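Soluble lytic murein transglycosylase (Pseudomonas aeruginosa, PDB 5OHU) cleaves the glycan strands of bacterial peptidoglycan as a lytic transglycosylase, turning over the cell wall in both exolytic and endolytic fashion. Local coordinates at residues Leu317-Arg322 with Asp596-Thr601; Arg342-Gln347 with Gln366-Glu371; Gly390-His395 with Ala464-Asp469. All blocks are in the same frame, centred on the assembly; numbering follows the deposited sequence.

Contact 1: residues Leu317-Arg322 with Asp596-Thr601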
loop_
_atom_site.group_PDB
_atom_site.type_symbol
_atom_site.label_atom_id
_atom_site.label_comp_id
_atom_site.label_asym_id
_atom_site.label_seq_id
_atom_site.Cartn_x
_atom_site.Cartn_y
_atom_site.Cartn_z
ATOM N N LEU A 317 -0.875 10.686 24.005
ATOM C CA LEU A 317 -1.505 11.588 24.965
ATOM C C LEU A 317 -2.996 11.305 25.071
ATOM O O LEU A 317 -3.566 11.340 26.165
ATOM C CB LEU A 317 -1.252 13.046 24.569
ATOM C CG LEU A 317 0.205 13.498 24.734
ATOM C CD1 LEU A 317 0.474 14.786 23.970
ATOM C CD2 LEU A 317 0.526 13.660 26.237
ATOM N N LEU A 318 -3.642 11.019 23.941
ATOM C CA LEU A 318 -5.064 10.697 23.965
ATOM C C LEU A 318 -5.310 9.383 24.697
ATOM O O LEU A 318 -6.247 9.274 25.491
ATOM C CB LEU A 318 -5.613 10.619 22.536
ATOM C CG LEU A 318 -5.646 11.907 21.695
ATOM C CD1 LEU A 318 -5.992 11.523 20.274
ATOM C CD2 LEU A 318 -6.643 12.937 22.207
ATOM N N ARG A 319 -4.478 8.373 24.445
ATOM C CA ARG A 319 -4.645 7.120 25.175
ATOM C C ARG A 319 -4.461 7.331 26.672
ATOM O O ARG A 319 -5.089 6.642 27.480
ATOM C CB ARG A 319 -3.661 6.067 24.671
ATOM C CG ARG A 319 -3.926 4.658 25.218
ATOM C CD ARG A 319 -4.970 3.905 24.413
ATOM N NE ARG A 319 -5.014 2.502 24.828
ATOM C CZ ARG A 319 -5.511 1.505 24.100
ATOM N NH1 ARG A 319 -6.005 1.729 22.891
ATOM N NH2 ARG A 319 -5.511 0.278 24.583
ATOM N N LEU A 320 -3.626 8.280 27.067
ATOM C CA LEU A 320 -3.385 8.477 28.484
ATOM C C LEU A 320 -4.376 9.436 29.114
ATOM O O LEU A 320 -4.258 9.720 30.309
ATOM C CB LEU A 320 -1.962 8.984 28.721
ATOM C CG LEU A 320 -0.903 7.923 28.366
ATOM C CD1 LEU A 320 0.427 8.614 28.059
ATOM C CD2 LEU A 320 -0.749 6.862 29.454
ATOM N N GLY A 321 -5.330 9.951 28.341
ATOM C CA GLY A 321 -6.265 10.915 28.880
ATOM C C GLY A 321 -5.688 12.287 29.155
ATOM O O GLY A 321 -6.235 13.022 29.982
ATOM N N ARG A 322 -4.594 12.657 28.491
ATOM C CA ARG A 322 -3.959 13.959 28.707
ATOM C C ARG A 322 -4.444 14.973 27.663
ATOM O O ARG A 322 -3.731 15.389 26.734
ATOM C CB ARG A 322 -2.440 13.784 28.729
ATOM C CG ARG A 322 -2.011 13.065 30.062
ATOM C CD ARG A 322 -0.598 12.466 30.079
ATOM N NE ARG A 322 0.463 13.461 29.915
ATOM C CZ ARG A 322 1.769 13.199 30.001
ATOM N NH1 ARG A 322 2.196 11.974 30.280
ATOM N NH2 ARG A 322 2.654 14.166 29.805
ATOM N N ASP A 596 -13.674 6.284 19.976
ATOM C CA ASP A 596 -12.873 7.024 19.005
ATOM C C ASP A 596 -11.397 7.081 19.416
ATOM O O ASP A 596 -10.514 7.020 18.550
ATOM C CB ASP A 596 -13.459 8.427 18.774
ATOM C CG ASP A 596 -13.597 9.236 20.051
ATOM O OD1 ASP A 596 -13.350 8.693 21.146
ATOM O OD2 ASP A 596 -13.963 10.428 19.963
ATOM N N VAL A 597 -11.109 7.149 20.721
ATOM C CA VAL A 597 -9.729 7.029 21.179
ATOM C C VAL A 597 -9.166 5.650 20.834
ATOM O O VAL A 597 -8.032 5.521 20.353
ATOM C CB VAL A 597 -9.630 7.311 22.692
ATOM C CG1 VAL A 597 -8.197 6.988 23.204
ATOM C CG2 VAL A 597 -9.985 8.753 23.010
ATOM N N TRP A 598 -9.939 4.596 21.099
ATOM C CA TRP A 598 -9.446 3.246 20.824
ATOM C C TRP A 598 -9.103 3.077 19.353
ATOM O O TRP A 598 -8.038 2.549 19.016
ATOM C CB TRP A 598 -10.465 2.186 21.240
ATOM C CG TRP A 598 -9.864 0.797 21.116
ATOM C CD1 TRP A 598 -9.052 0.171 22.029
ATOM C CD2 TRP A 598 -9.995 -0.115 20.009
ATOM N NE1 TRP A 598 -8.684 -1.075 21.561
ATOM C CE2 TRP A 598 -9.260 -1.275 20.332
ATOM C CE3 TRP A 598 -10.689 -0.075 18.796
ATOM C CZ2 TRP A 598 -9.187 -2.371 19.480
ATOM C CZ3 TRP A 598 -10.613 -1.168 17.947
ATOM C CH2 TRP A 598 -9.861 -2.297 18.293
ATOM N N ILE A 599 -9.988 3.532 18.461
ATOM C CA ILE A 599 -9.723 3.417 17.030
ATOM C C ILE A 599 -8.481 4.204 16.664
ATOM O O ILE A 599 -7.606 3.717 15.938
ATOM C CB ILE A 599 -10.935 3.891 16.207
ATOM C CG1 ILE A 599 -12.056 2.852 16.257
ATOM C CG2 ILE A 599 -10.526 4.048 14.751
ATOM C CD1 ILE A 599 -13.435 3.479 16.125
ATOM N N GLU A 600 -8.392 5.439 17.162
ATOM C CA GLU A 600 -7.281 6.308 16.804
ATOM C C GLU A 600 -5.945 5.727 17.247
ATOM O O GLU A 600 -4.914 5.993 16.615
ATOM C CB GLU A 600 -7.459 7.688 17.434
ATOM C CG GLU A 600 -6.565 8.723 16.796
ATOM C CD GLU A 600 -6.768 8.783 15.297
ATOM O OE1 GLU A 600 -7.953 8.979 14.878
ATOM O OE2 GLU A 600 -5.769 8.574 14.554
ATOM N N THR A 601 -5.935 4.937 18.326
ATOM C CA THR A 601 -4.690 4.433 18.890
ATOM C C THR A 601 -4.453 2.974 18.545
ATOM O O THR A 601 -3.622 2.323 19.181
ATOM C CB THR A 601 -4.643 4.632 20.409
ATOM O OG1 THR A 601 -5.712 3.907 21.033
ATOM C CG2 THR A 601 -4.767 6.129 20.778
HETATM O O HOH W 1 -6.206 0.666 20.355
#
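CG of Arg319 stands anti to the backbone N (chi1 -170°) and the chain then bends at chi2, which puts CD beside Thr601, whose OG1 lies between its own backbone N and carbonyl carbon (chi1 61°). Arg319 NH1 donates to Thr601 OG1 over 2.9 Å, with the oxygen at the edge of the guanidinium and nearly in its plane. Thr601 OG1 also rests 3.5 Å from Arg319 CD and donates its own proton to Val597 O, one turn back in the helix, at 2.9 Å. Thr601 N also bonds to Val597 O, reaching it from the opposite face of the carbonyl plane. Two helix C-termini meet here: helix 307-319, in the large helical part of this Slt70-like enzyme, and helix 595-600, in the lysozyme-like SLT domain. The first closes in a Schellman motif, where Gly321, with positive phi, and Arg322 send their N-H groups back to Leu318 O and Leu317 O. Trp598 runs beside Arg319 in the same direction, its CD1 3.5 Å from Arg319 NH1 and the two planes 33° apart. A water lying over one indole face, toward the rim, donates to Trp598 O at 2.9 Å and weakly accepts from Arg319 NH1. Trp598 NE1 and Arg319 NH2 share Trp586 O as acceptor, and Phe289 adds a cation-pi contact to Arg319. Val597 CG1 packs 3.8 Å from Leu318 O.

Contact 2: residues Arg342-Gln347 with Gln366-Glu371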
loop_
_atom_site.group_PDB
_atom_site.type_symbol
_atom_site.label_atom_id
_atom_site.label_comp_id
_atom_site.label_asym_id
_atom_site.label_seq_id
_atom_site.Cartn_x
_atom_site.Cartn_y
_atom_site.Cartn_z
ATOM N N ARG A 342 -8.603 14.230 10.306
ATOM C CA ARG A 342 -8.193 13.575 11.545
ATOM C C ARG A 342 -7.817 14.589 12.625
ATOM O O ARG A 342 -8.369 14.575 13.736
ATOM C CB ARG A 342 -7.022 12.627 11.269
ATOM C CG ARG A 342 -6.429 12.055 12.546
ATOM C CD ARG A 342 -5.235 11.189 12.267
ATOM N NE ARG A 342 -5.607 10.034 11.456
ATOM C CZ ARG A 342 -4.947 9.676 10.361
ATOM N NH1 ARG A 342 -3.904 10.401 9.965
ATOM N NH2 ARG A 342 -5.335 8.614 9.677
ATOM N N TRP A 343 -6.873 15.470 12.335
ATOM C CA TRP A 343 -6.417 16.332 13.417
ATOM C C TRP A 343 -7.307 17.543 13.614
ATOM O O TRP A 343 -7.299 18.119 14.711
ATOM C CB TRP A 343 -4.951 16.730 13.208
ATOM C CG TRP A 343 -4.136 15.493 13.245
ATOM C CD1 TRP A 343 -3.418 14.919 12.212
ATOM C CD2 TRP A 343 -4.051 14.588 14.342
ATOM N NE1 TRP A 343 -2.877 13.731 12.630
ATOM C CE2 TRP A 343 -3.244 13.507 13.932
ATOM C CE3 TRP A 343 -4.560 14.598 15.646
ATOM C CZ2 TRP A 343 -2.939 12.447 14.779
ATOM C CZ3 TRP A 343 -4.266 13.544 16.477
ATOM C CH2 TRP A 343 -3.462 12.481 16.042
ATOM N N ARG A 344 -8.108 17.916 12.614
ATOM C CA ARG A 344 -9.184 18.866 12.890
ATOM C C ARG A 344 -10.180 18.250 13.859
ATOM O O ARG A 344 -10.637 18.908 14.805
ATOM C CB ARG A 344 -9.880 19.296 11.594
ATOM C CG ARG A 344 -9.072 20.287 10.751
ATOM C CD ARG A 344 -9.869 20.813 9.568
ATOM N NE ARG A 344 -9.777 19.863 8.465
ATOM C CZ ARG A 344 -10.737 19.613 7.578
ATOM N NH1 ARG A 344 -11.892 20.262 7.647
ATOM N NH2 ARG A 344 -10.518 18.718 6.618
ATOM N N TYR A 345 -10.502 16.969 13.666
ATOM C CA TYR A 345 -11.394 16.321 14.616
ATOM C C TYR A 345 -10.772 16.276 16.003
ATOM O O TYR A 345 -11.423 16.627 16.991
ATOM C CB TYR A 345 -11.774 14.903 14.167
ATOM C CG TYR A 345 -12.562 14.209 15.258
ATOM C CD1 TYR A 345 -13.914 14.537 15.477
ATOM C CD2 TYR A 345 -11.955 13.269 16.098
ATOM C CE1 TYR A 345 -14.644 13.949 16.493
ATOM C CE2 TYR A 345 -12.673 12.659 17.115
ATOM C CZ TYR A 345 -14.020 13.005 17.304
ATOM O OH TYR A 345 -14.738 12.403 18.315
ATOM N N TRP A 346 -9.521 15.814 16.108
ATOM C CA TRP A 346 -8.968 15.623 17.444
ATOM C C TRP A 346 -8.664 16.946 18.137
ATOM O O TRP A 346 -8.730 17.010 19.369
ATOM C CB TRP A 346 -7.751 14.698 17.386
ATOM C CG TRP A 346 -8.210 13.248 17.291
ATOM C CD1 TRP A 346 -8.079 12.410 16.222
ATOM C CD2 TRP A 346 -8.944 12.512 18.288
ATOM N NE1 TRP A 346 -8.653 11.184 16.499
ATOM C CE2 TRP A 346 -9.200 11.225 17.756
ATOM C CE3 TRP A 346 -9.410 12.816 19.572
ATOM C CZ2 TRP A 346 -9.901 10.241 18.474
ATOM C CZ3 TRP A 346 -10.104 11.832 20.296
ATOM C CH2 TRP A 346 -10.336 10.566 19.747
ATOM N N GLN A 347 -8.418 18.023 17.390
ATOM C CA GLN A 347 -8.305 19.321 18.044
ATOM C C GLN A 347 -9.610 19.702 18.743
ATOM O O GLN A 347 -9.610 20.083 19.922
ATOM C CB GLN A 347 -7.901 20.400 17.044
ATOM C CG GLN A 347 -7.945 21.780 17.680
ATOM C CD GLN A 347 -7.286 22.839 16.812
ATOM O OE1 GLN A 347 -7.951 23.716 16.290
ATOM N NE2 GLN A 347 -5.970 22.741 16.646
ATOM N N GLN A 366 -18.003 22.195 13.461
ATOM C CA GLN A 366 -18.820 22.607 12.325
ATOM C C GLN A 366 -17.990 22.731 11.053
ATOM O O GLN A 366 -18.478 22.426 9.961
ATOM C CB GLN A 366 -19.535 23.914 12.649
ATOM C CG GLN A 366 -20.703 23.714 13.589
ATOM C CD GLN A 366 -21.281 25.016 14.089
ATOM O OE1 GLN A 366 -20.580 26.027 14.196
ATOM N NE2 GLN A 366 -22.568 25.001 14.403
ATOM N N LYS A 367 -16.734 23.156 11.171
ATOM C CA LYS A 367 -15.833 23.123 10.026
ATOM C C LYS A 367 -15.700 21.731 9.433
ATOM O O LYS A 367 -15.349 21.596 8.259
ATOM C CB LYS A 367 -14.436 23.604 10.429
ATOM C CG LYS A 367 -14.407 24.900 11.204
ATOM C CD LYS A 367 -13.165 24.972 12.088
ATOM C CE LYS A 367 -11.876 24.981 11.282
ATOM N NZ LYS A 367 -10.772 25.635 12.043
ATOM N N LEU A 368 -15.959 20.696 10.223
ATOM C CA LEU A 368 -15.657 19.324 9.860
ATOM C C LEU A 368 -16.882 18.574 9.363
ATOM O O LEU A 368 -16.808 17.875 8.349
ATOM C CB LEU A 368 -15.038 18.609 11.061
ATOM C CG LEU A 368 -14.130 17.473 10.658
ATOM C CD1 LEU A 368 -13.267 17.940 9.509
ATOM C CD2 LEU A 368 -13.280 17.103 11.836
ATOM N N ALA A 369 -18.010 18.688 10.065
ATOM C CA ALA A 369 -19.275 18.352 9.438
ATOM C C ALA A 369 -19.329 19.048 8.077
ATOM O O ALA A 369 -19.012 20.236 7.959
ATOM C CB ALA A 369 -20.439 18.770 10.336
ATOM N N GLY A 370 -19.649 18.280 7.037
ATOM C CA GLY A 370 -19.391 18.672 5.669
ATOM C C GLY A 370 -18.302 17.859 4.994
ATOM O O GLY A 370 -18.250 17.824 3.757
ATOM N N GLU A 371 -17.427 17.212 5.766
ATOM C CA GLU A 371 -16.458 16.269 5.226
ATOM C C GLU A 371 -17.102 14.890 5.146
ATOM O O GLU A 371 -17.846 14.487 6.043
ATOM C CB GLU A 371 -15.203 16.220 6.096
ATOM C CG GLU A 371 -14.047 15.430 5.495
ATOM C CD GLU A 371 -13.041 16.312 4.793
ATOM O OE1 GLU A 371 -12.967 17.515 5.128
ATOM O OE2 GLU A 371 -12.318 15.798 3.914
#
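Leu368 divides its two methyls between Arg344 and Tyr345: CD1 lies over one face of the Arg344 guanidinium, toward the rim, 3.3 Å from NH1. Leu368 CD2 presses on the helix backbone at Tyr345 N, also 3.3 Å away, and touches Tyr345 CB at 3.5 Å. The contact joins the two arms of a helical hairpin, the consecutive, antiparallel helices 341-354 and 360-368. Between 342-347 and 366-371 the nearest CA atoms are those of Tyr345 and Leu368, 7.1 Å apart. At the guanidinium edge, Arg344 NH2 makes a salt bridge to Glu371 OE1, a hydrogen bond of 3.1 Å with an N-H...O angle of 156°. It meets that oxygen from above the carboxylate plane, the two charged groups being turned 71° against each other. Lys367 O lies near the guanidinium plane on the NH1 side. Further out, a type II turn from Leu368 to Glu371 brings the carboxylate round, closed by Glu371 N bonding to Leu368 O at 2.7 Å; at Gly370 a beta carbon would jam against the preceding carbonyl. A bend at chi3 (-84°) brings Arg344 NE to Ala339 O, a bond that, with the salt bridge, limits rotation of the guanidinium. Leu368 packs on Ala379 and Tyr345 on Leu378, both of helix 374-383, while the Tyr345 hydroxyl pairs with Asp596. Tyr345 CE2 sits over the centre of the Trp346 ring, 3.7 Å above its plane.

Contact 3: residues Gly390-His395 with Ala464-Asp469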
loop_
_atom_site.group_PDB
_atom_site.type_symbol
_atom_site.label_atom_id
_atom_site.label_comp_id
_atom_site.label_asym_id
_atom_site.label_seq_id
_atom_site.Cartn_x
_atom_site.Cartn_y
_atom_site.Cartn_z
ATOM N N GLY A 390 -25.210 13.046 0.562
ATOM C CA GLY A 390 -25.647 13.339 -0.796
ATOM C C GLY A 390 -25.076 12.431 -1.874
ATOM O O GLY A 390 -23.855 12.337 -2.025
ATOM N N ASN A 391 -25.952 11.775 -2.642
ATOM C CA ASN A 391 -25.565 10.833 -3.700
ATOM C C ASN A 391 -25.704 11.541 -5.046
ATOM O O ASN A 391 -26.782 11.557 -5.646
ATOM C CB ASN A 391 -26.428 9.576 -3.626
ATOM C CG ASN A 391 -26.092 8.551 -4.700
ATOM O OD1 ASN A 391 -25.102 8.676 -5.427
ATOM N ND2 ASN A 391 -26.920 7.517 -4.792
ATOM N N ARG A 392 -24.597 12.102 -5.531
ATOM C CA ARG A 392 -24.592 13.016 -6.677
ATOM C C ARG A 392 -23.703 12.481 -7.796
ATOM O O ARG A 392 -22.471 12.646 -7.747
ATOM C CB ARG A 392 -24.127 14.402 -6.214
ATOM C CG ARG A 392 -23.608 15.374 -7.277
ATOM C CD ARG A 392 -24.637 15.737 -8.338
ATOM N NE ARG A 392 -24.104 16.743 -9.256
ATOM C CZ ARG A 392 -24.639 17.055 -10.435
ATOM N NH1 ARG A 392 -24.075 17.984 -11.198
ATOM N NH2 ARG A 392 -25.735 16.436 -10.858
ATOM N N PRO A 393 -24.267 11.816 -8.806
ATOM C CA PRO A 393 -23.465 11.442 -9.978
ATOM C C PRO A 393 -22.859 12.666 -10.649
ATOM O O PRO A 393 -23.526 13.681 -10.858
ATOM C CB PRO A 393 -24.474 10.748 -10.897
ATOM C CG PRO A 393 -25.559 10.284 -9.987
ATOM C CD PRO A 393 -25.644 11.309 -8.894
ATOM N N ALA A 394 -21.577 12.562 -10.980
ATOM C CA ALA A 394 -20.898 13.653 -11.662
ATOM C C ALA A 394 -21.519 13.889 -13.034
ATOM O O ALA A 394 -21.902 12.942 -13.727
ATOM C CB ALA A 394 -19.403 13.353 -11.800
ATOM N N HIS A 395 -21.651 15.158 -13.417
ATOM C CA HIS A 395 -22.099 15.443 -14.771
ATOM C C HIS A 395 -20.895 15.444 -15.697
ATOM O O HIS A 395 -19.904 16.143 -15.455
ATOM C CB HIS A 395 -22.827 16.773 -14.905
ATOM C CG HIS A 395 -22.754 17.331 -16.291
ATOM N ND1 HIS A 395 -21.854 18.304 -16.667
ATOM C CD2 HIS A 395 -23.412 16.977 -17.421
ATOM C CE1 HIS A 395 -22.007 18.577 -17.953
ATOM N NE2 HIS A 395 -22.944 17.781 -18.435
ATOM N N ALA A 464 -9.970 9.982 -9.054
ATOM C CA ALA A 464 -10.520 11.286 -9.388
ATOM C C ALA A 464 -10.925 12.087 -8.157
ATOM O O ALA A 464 -11.238 13.277 -8.290
ATOM C CB ALA A 464 -11.722 11.111 -10.306
ATOM N N GLN A 465 -10.937 11.463 -6.976
ATOM C CA GLN A 465 -11.315 12.132 -5.732
ATOM C C GLN A 465 -12.707 12.748 -5.837
ATOM O O GLN A 465 -12.971 13.832 -5.314
ATOM C CB GLN A 465 -10.276 13.180 -5.330
ATOM C CG GLN A 465 -8.894 12.594 -5.069
ATOM C CD GLN A 465 -8.109 13.378 -4.045
ATOM O OE1 GLN A 465 -8.534 13.527 -2.899
ATOM N NE2 GLN A 465 -6.951 13.881 -4.449
ATOM N N TYR A 466 -13.601 12.053 -6.527
ATOM C CA TYR A 466 -14.995 12.465 -6.639
ATOM C C TYR A 466 -15.826 11.559 -5.738
ATOM O O TYR A 466 -16.243 10.470 -6.129
ATOM C CB TYR A 466 -15.476 12.403 -8.077
ATOM C CG TYR A 466 -16.872 12.925 -8.189
ATOM C CD1 TYR A 466 -17.118 14.289 -8.161
ATOM C CD2 TYR A 466 -17.953 12.060 -8.280
ATOM C CE1 TYR A 466 -18.401 14.784 -8.246
ATOM C CE2 TYR A 466 -19.237 12.542 -8.365
ATOM C CZ TYR A 466 -19.456 13.907 -8.346
ATOM O OH TYR A 466 -20.736 14.399 -8.427
ATOM N N TRP A 467 -16.108 12.036 -4.536
ATOM C CA TRP A 467 -16.702 11.202 -3.507
ATOM C C TRP A 467 -18.230 11.209 -3.496
ATOM O O TRP A 467 -18.826 10.352 -2.833
ATOM C CB TRP A 467 -16.178 11.645 -2.146
ATOM C CG TRP A 467 -14.688 11.728 -2.093
ATOM C CD1 TRP A 467 -13.941 12.843 -1.877
ATOM C CD2 TRP A 467 -13.757 10.644 -2.252
ATOM N NE1 TRP A 467 -12.602 12.527 -1.883
ATOM C CE2 TRP A 467 -12.463 11.183 -2.110
ATOM C CE3 TRP A 467 -13.893 9.272 -2.498
ATOM C CZ2 TRP A 467 -11.309 10.399 -2.211
ATOM C CZ3 TRP A 467 -12.742 8.489 -2.586
ATOM C CH2 TRP A 467 -11.471 9.058 -2.449
ATOM N N ASP A 468 -18.878 12.123 -4.219
ATOM C CA ASP A 468 -20.321 12.295 -4.093
ATOM C C ASP A 468 -21.132 11.270 -4.875
ATOM O O ASP A 468 -22.363 11.262 -4.754
ATOM C CB ASP A 468 -20.722 13.703 -4.532
ATOM C CG ASP A 468 -19.928 14.775 -3.826
ATOM O OD1 ASP A 468 -19.124 14.430 -2.935
ATOM O OD2 ASP A 468 -20.106 15.964 -4.162
ATOM N N ASP A 469 -20.503 10.403 -5.664
ATOM C CA ASP A 469 -21.249 9.392 -6.411
ATOM C C ASP A 469 -21.275 8.124 -5.572
ATOM O O ASP A 469 -20.340 7.319 -5.602
ATOM C CB ASP A 469 -20.642 9.143 -7.787
ATOM C CG ASP A 469 -21.557 8.320 -8.686
ATOM O OD1 ASP A 469 -22.263 7.428 -8.169
ATOM O OD2 ASP A 469 -21.567 8.566 -9.914
HETATM O O HOH W 2 -20.165 9.981 -11.660
#
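Arg392 and Asp468 join two irregular loops through Arg392 N to Asp468 O, a nearly straight bond whose short refined length of 2.5 Å is best taken as approximate, while the CA atoms come nearest at Pro393 and Asp469, 4.7 Å apart. Asn391 CA adds a CA-H...O contact to the same oxygen. The main side chain is Tyr466, with CG anti to the backbone N (chi1 -176°); the ring lies against Arg392-Ala394. Tyr466 OH donates to Arg392 O at 2.6 Å, approaching from above the carbonyl plane (41° out of it), and Arg392 CG packs tightly against Tyr466 OH at 3.2 Å. Ala394 CB covers one face of the ring in a CH-pi contact, 3.7 Å from the centroid; Asp468 N lies on the other face. Asp469 OD2 accepts from a water at 2.6 Å, and that water in turn accepts from Ala394 N at 3.0 Å, bridging the loops beside the ring. The other carboxylate oxygen, Asp469 OD1, caps Ile472 N at the start of helix 470-473. Asn391 reaches the same helix start, OD1 accepting from Leu470 N and ND2 donating to Asp471 OD1. Tyr466 follows the Schellman motif at Gln465 that ends helix 454-463, in the L domain, and touches Ile461 of that helix and Arg438 of helix 438-450, on whose Ile442 Ala394 also rests.

Contacts 1 and 2 are neighbours, centres about 17 Å apart, and share direct bonds: Asp596 OD2 lies 2.7 Å from Tyr345 OH and Glu600 OE1 2.8 Å from Trp346 NE1, both probable hydrogen bonds, while Trp346 packs on Asp596 O. Helix 595-600, part of the lysozyme-like SLT domain that is the catalytic domain of this family, is thus bound both to helix 307-319 and to the hairpin of contact 2. Contact 3 stands apart, its centre about 21 Å from that of contact 2 and 33 Å from that of contact 1, with nearest atoms about 7 and 17 Å away. Contacts 2 and 3 follow one another in the chain between the two halves of contact 1.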